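Local atomic coordinates of heat shock protein-related protein (Deinococcus radiodurans, PDB entry 4FEI), a protein that probably acts as a small heat shock protein of the stress response, a chaperone built around an alpha-crystallin domain. Residues Leu20-Leu32 with Gly39-Glu51. Residues are numbered along the deposited sequence; the frame is centred on the assembly and turned at random.
Sequences LLLDVPGVDAGTL and GQLTVSGERPGTE
L22 and V43 meet tip to tip across the core, L22 CD2 lying 3.6 Å from V43 CG1, and farther along L20 sets CG against CD1 of L41. Beyond strand 17-23 the chain turns to strand 40-47 and binds its backbone: D28 N donates to E46 O (3.0 Å, 157°), and CG1 of V27 rests on the same oxygen. Lying between its backbone N and carbonyl carbon (chi1 61°), T31 OG1 donates to D28 O at 2.7 Å and receives a weak bond from E46 N. A valine here would probably leave E46 N without this acceptor and the turn at D28 less firmly closed. At G45 the backbones come close, T31 O taking a CA-H...O contact from G45 CA, while a water joins T31 O to S44 OG. The R47 side chain, extended beyond CG, crosses P25 at a slant, and P25 O takes a weak, bent bond from NH1 (2.7 Å, 116°); R47's main polar partner is D23 of the second subunit (OD1 to NH2, a salt bridge), and W5 adds a cation-pi contact. The arrangement belongs to the alpha-crystallin domain, an immunoglobulin-like beta sandwich whose two sheets face each other and are linked by this loop.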
loop_
_atom_site.group_PDB
_atom_site.type_symbol
_atom_site.label_atom_id
_atom_site.label_comp_id
_atom_site.label_asym_id
_atom_site.label_seq_id
_atom_site.Cartn_x
_atom_site.Cartn_y
_atom_site.Cartn_z
ATOM N N LEU A 20 6.099 1.014 14.358
ATOM C CA LEU A 20 5.083 1.691 13.567
ATOM C C LEU A 20 5.142 1.095 12.177
ATOM O O LEU A 20 6.192 1.090 11.555
ATOM C CB LEU A 20 5.376 3.190 13.506
ATOM C CG LEU A 20 4.533 4.229 12.763
ATOM C CD1 LEU A 20 5.012 4.369 11.337
ATOM C CD2 LEU A 20 3.030 3.950 12.801
ATOM N N LEU A 21 4.036 0.545 11.705
ATOM C CA LEU A 21 3.939 0.074 10.329
ATOM C C LEU A 21 3.017 1.009 9.559
ATOM O O LEU A 21 1.879 1.288 9.975
ATOM C CB LEU A 21 3.396 -1.357 10.257
ATOM C CG LEU A 21 4.264 -2.464 10.860
ATOM C CD1 LEU A 21 3.834 -2.784 12.257
ATOM C CD2 LEU A 21 4.072 -3.729 10.000
ATOM N N LEU A 22 3.505 1.494 8.428
ATOM C CA LEU A 22 2.775 2.511 7.650
ATOM C C LEU A 22 2.647 2.048 6.193
ATOM O O LEU A 22 3.648 1.796 5.549
ATOM C CB LEU A 22 3.505 3.864 7.753
ATOM C CG LEU A 22 2.731 5.093 7.301
ATOM C CD1 LEU A 22 1.656 5.475 8.336
ATOM C CD2 LEU A 22 3.708 6.288 7.033
ATOM N N ASP A 23 1.422 1.907 5.707
ATOM C CA ASP A 23 1.191 1.417 4.342
ATOM C C ASP A 23 1.477 2.553 3.347
ATOM O O ASP A 23 0.648 3.479 3.184
ATOM C CB ASP A 23 -0.256 0.937 4.141
ATOM C CG ASP A 23 -0.515 -0.402 4.761
ATOM O OD1 ASP A 23 -1.713 -0.711 5.026
ATOM O OD2 ASP A 23 0.440 -1.167 4.969
ATOM N N VAL A 24 2.650 2.463 2.695
ATOM C CA VAL A 24 3.053 3.478 1.727
ATOM C C VAL A 24 3.425 2.857 0.333
ATOM O O VAL A 24 4.568 2.957 -0.112
ATOM C CB VAL A 24 4.211 4.390 2.311
ATOM C CG1 VAL A 24 3.686 5.352 3.426
ATOM C CG2 VAL A 24 5.366 3.550 2.836
ATOM N N PRO A 25 2.473 2.182 -0.333
ATOM C CA PRO A 25 2.846 1.594 -1.630
ATOM C C PRO A 25 3.098 2.661 -2.697
ATOM O O PRO A 25 2.380 3.654 -2.726
ATOM C CB PRO A 25 1.615 0.728 -2.003
ATOM C CG PRO A 25 0.501 1.373 -1.342
ATOM C CD PRO A 25 1.050 1.948 -0.029
ATOM N N GLY A 26 4.128 2.459 -3.525
ATOM C CA GLY A 26 4.416 3.340 -4.667
ATOM C C GLY A 26 5.103 4.667 -4.290
ATOM O O GLY A 26 5.284 5.536 -5.153
ATOM N N VAL A 27 5.502 4.824 -3.019
ATOM C CA VAL A 27 6.121 6.067 -2.552
ATOM C C VAL A 27 7.467 6.295 -3.253
ATOM O O VAL A 27 8.169 5.320 -3.572
ATOM C CB VAL A 27 6.295 6.032 -1.022
ATOM C CG1 VAL A 27 6.717 7.373 -0.437
ATOM C CG2 VAL A 27 5.025 5.764 -0.491
ATOM N N ASP A 28 7.777 7.558 -3.535
ATOM C CA ASP A 28 9.111 7.949 -3.935
ATOM C C ASP A 28 9.917 7.881 -2.628
ATOM O O ASP A 28 9.698 8.695 -1.699
ATOM C CB ASP A 28 9.104 9.386 -4.477
ATOM C CG ASP A 28 10.492 9.846 -4.957
ATOM O OD1 ASP A 28 11.561 9.231 -4.606
ATOM O OD2 ASP A 28 10.522 10.846 -5.721
ATOM N N ALA A 29 10.818 6.900 -2.537
ATOM C CA ALA A 29 11.533 6.630 -1.288
ATOM C C ALA A 29 12.322 7.858 -0.820
ATOM O O ALA A 29 12.476 8.077 0.398
ATOM C CB ALA A 29 12.461 5.429 -1.462
ATOM N N GLY A 30 12.819 8.637 -1.795
ATOM C CA GLY A 30 13.670 9.825 -1.543
ATOM C C GLY A 30 12.916 11.011 -0.939
ATOM O O GLY A 30 13.529 12.037 -0.622
ATOM N N THR A 31 11.595 10.889 -0.776
ATOM C CA THR A 31 10.774 12.001 -0.228
ATOM C C THR A 31 10.330 11.719 1.237
ATOM O O THR A 31 9.803 12.591 1.917
ATOM C CB THR A 31 9.469 12.239 -1.040
ATOM O OG1 THR A 31 8.660 11.038 -0.994
ATOM C CG2 THR A 31 9.773 12.667 -2.525
ATOM N N LEU A 32 10.506 10.485 1.681
ATOM C CA LEU A 32 10.172 10.071 3.031
ATOM C C LEU A 32 11.012 10.810 4.079
ATOM O O LEU A 32 12.228 10.848 4.012
ATOM C CB LEU A 32 10.377 8.552 3.153
ATOM C CG LEU A 32 9.337 7.622 2.560
ATOM C CD1 LEU A 32 9.854 6.169 2.526
ATOM C CD2 LEU A 32 8.005 7.738 3.337
ATOM N N GLY A 39 6.863 13.138 22.180
ATOM C CA GLY A 39 5.862 12.078 22.206
ATOM C C GLY A 39 5.031 11.964 20.930
ATOM O O GLY A 39 3.927 11.410 20.953
ATOM N N GLN A 40 5.565 12.488 19.822
ATOM C CA GLN A 40 4.909 12.454 18.526
ATOM C C GLN A 40 5.918 12.043 17.473
ATOM O O GLN A 40 7.059 12.493 17.466
ATOM C CB GLN A 40 4.306 13.823 18.127
ATOM C CG GLN A 40 3.300 14.461 19.116
ATOM C CD GLN A 40 1.813 14.164 18.794
ATOM O OE1 GLN A 40 0.989 13.984 19.712
ATOM N NE2 GLN A 40 1.466 14.135 17.501
ATOM N N LEU A 41 5.484 11.176 16.572
ATOM C CA LEU A 41 6.251 10.875 15.402
ATOM C C LEU A 41 5.569 11.552 14.213
ATOM O O LEU A 41 4.320 11.440 14.007
ATOM C CB LEU A 41 6.289 9.376 15.200
ATOM C CG LEU A 41 7.349 8.648 14.389
ATOM C CD1 LEU A 41 6.670 7.693 13.498
ATOM C CD2 LEU A 41 8.271 9.553 13.601
ATOM N N THR A 42 6.376 12.287 13.443
ATOM C CA THR A 42 5.865 12.915 12.231
ATOM C C THR A 42 6.434 12.214 11.032
ATOM O O THR A 42 7.642 12.052 10.938
ATOM C CB THR A 42 6.083 14.431 12.184
ATOM O OG1 THR A 42 5.541 15.018 13.385
ATOM C CG2 THR A 42 5.398 15.018 10.931
ATOM N N VAL A 43 5.541 11.741 10.161
ATOM C CA VAL A 43 5.949 11.049 8.940
ATOM C C VAL A 43 5.397 11.827 7.743
ATOM O O VAL A 43 4.202 12.193 7.723
ATOM C CB VAL A 43 5.390 9.570 8.847
ATOM C CG1 VAL A 43 6.074 8.859 7.720
ATOM C CG2 VAL A 43 5.635 8.813 10.089
ATOM N N SER A 44 6.247 12.049 6.745
ATOM C CA SER A 44 5.850 12.709 5.524
ATOM C C SER A 44 6.506 12.040 4.342
ATOM O O SER A 44 7.508 11.375 4.485
ATOM C CB SER A 44 6.188 14.214 5.584
ATOM O OG SER A 44 7.591 14.406 5.735
ATOM N N GLY A 45 5.900 12.192 3.167
ATOM C CA GLY A 45 6.442 11.677 1.920
ATOM C C GLY A 45 5.503 11.972 0.777
ATOM O O GLY A 45 4.554 12.743 0.939
ATOM N N GLU A 46 5.728 11.318 -0.378
ATOM C CA GLU A 46 4.980 11.625 -1.571
ATOM C C GLU A 46 4.937 10.433 -2.518
ATOM O O GLU A 46 5.878 9.640 -2.577
ATOM C CB GLU A 46 5.654 12.808 -2.265
ATOM C CG GLU A 46 4.973 13.299 -3.530
ATOM C CD GLU A 46 5.707 14.436 -4.207
ATOM O OE1 GLU A 46 5.191 14.987 -5.223
ATOM O OE2 GLU A 46 6.794 14.786 -3.748
ATOM N N ARG A 47 3.851 10.318 -3.281
ATOM C CA ARG A 47 3.852 9.470 -4.459
ATOM C C ARG A 47 3.241 10.212 -5.656
ATOM O O ARG A 47 2.307 10.985 -5.483
ATOM C CB ARG A 47 3.212 8.088 -4.209
ATOM C CG ARG A 47 1.705 8.025 -4.260
ATOM C CD ARG A 47 1.294 6.548 -4.278
ATOM N NE ARG A 47 -0.123 6.295 -4.069
ATOM C CZ ARG A 47 -0.661 5.072 -3.991
ATOM N NH1 ARG A 47 0.096 3.990 -4.153
ATOM N NH2 ARG A 47 -1.976 4.913 -3.815
ATOM N N PRO A 48 3.788 9.979 -6.867
ATOM C CA PRO A 48 3.276 10.664 -8.058
ATOM C C PRO A 48 1.819 10.289 -8.378
ATOM O O PRO A 48 1.376 9.162 -8.104
ATOM C CB PRO A 48 4.229 10.190 -9.193
ATOM C CG PRO A 48 4.795 8.888 -8.720
ATOM C CD PRO A 48 4.891 9.047 -7.187
ATOM N N GLY A 49 1.079 11.223 -8.956
ATOM C CA GLY A 49 -0.229 10.909 -9.494
ATOM C C GLY A 49 -0.105 10.034 -10.731
ATOM O O GLY A 49 0.810 10.179 -11.553
ATOM N N THR A 50 -1.053 9.137 -10.907
ATOM C CA THR A 50 -1.043 8.261 -12.086
ATOM C C THR A 50 -1.566 9.007 -13.299
ATOM O O THR A 50 -2.584 9.719 -13.201
ATOM C CB THR A 50 -1.855 7.014 -11.798
ATOM O OG1 THR A 50 -1.447 6.498 -10.524
ATOM C CG2 THR A 50 -1.623 5.970 -12.834
ATOM N N GLU A 51 -0.862 8.886 -14.424
ATOM C CA GLU A 51 -1.226 9.636 -15.639
ATOM C C GLU A 51 -2.394 8.980 -16.369
ATOM O O GLU A 51 -2.600 7.781 -16.231
ATOM C CB GLU A 51 -0.028 9.745 -16.597
ATOM C CG GLU A 51 1.164 10.541 -16.043
ATOM C CD GLU A 51 1.029 12.070 -16.231
ATOM O OE1 GLU A 51 1.066 12.787 -15.202
ATOM O OE2 GLU A 51 0.883 12.544 -17.404
HETATM O O HOH W 1 8.736 14.652 3.103
#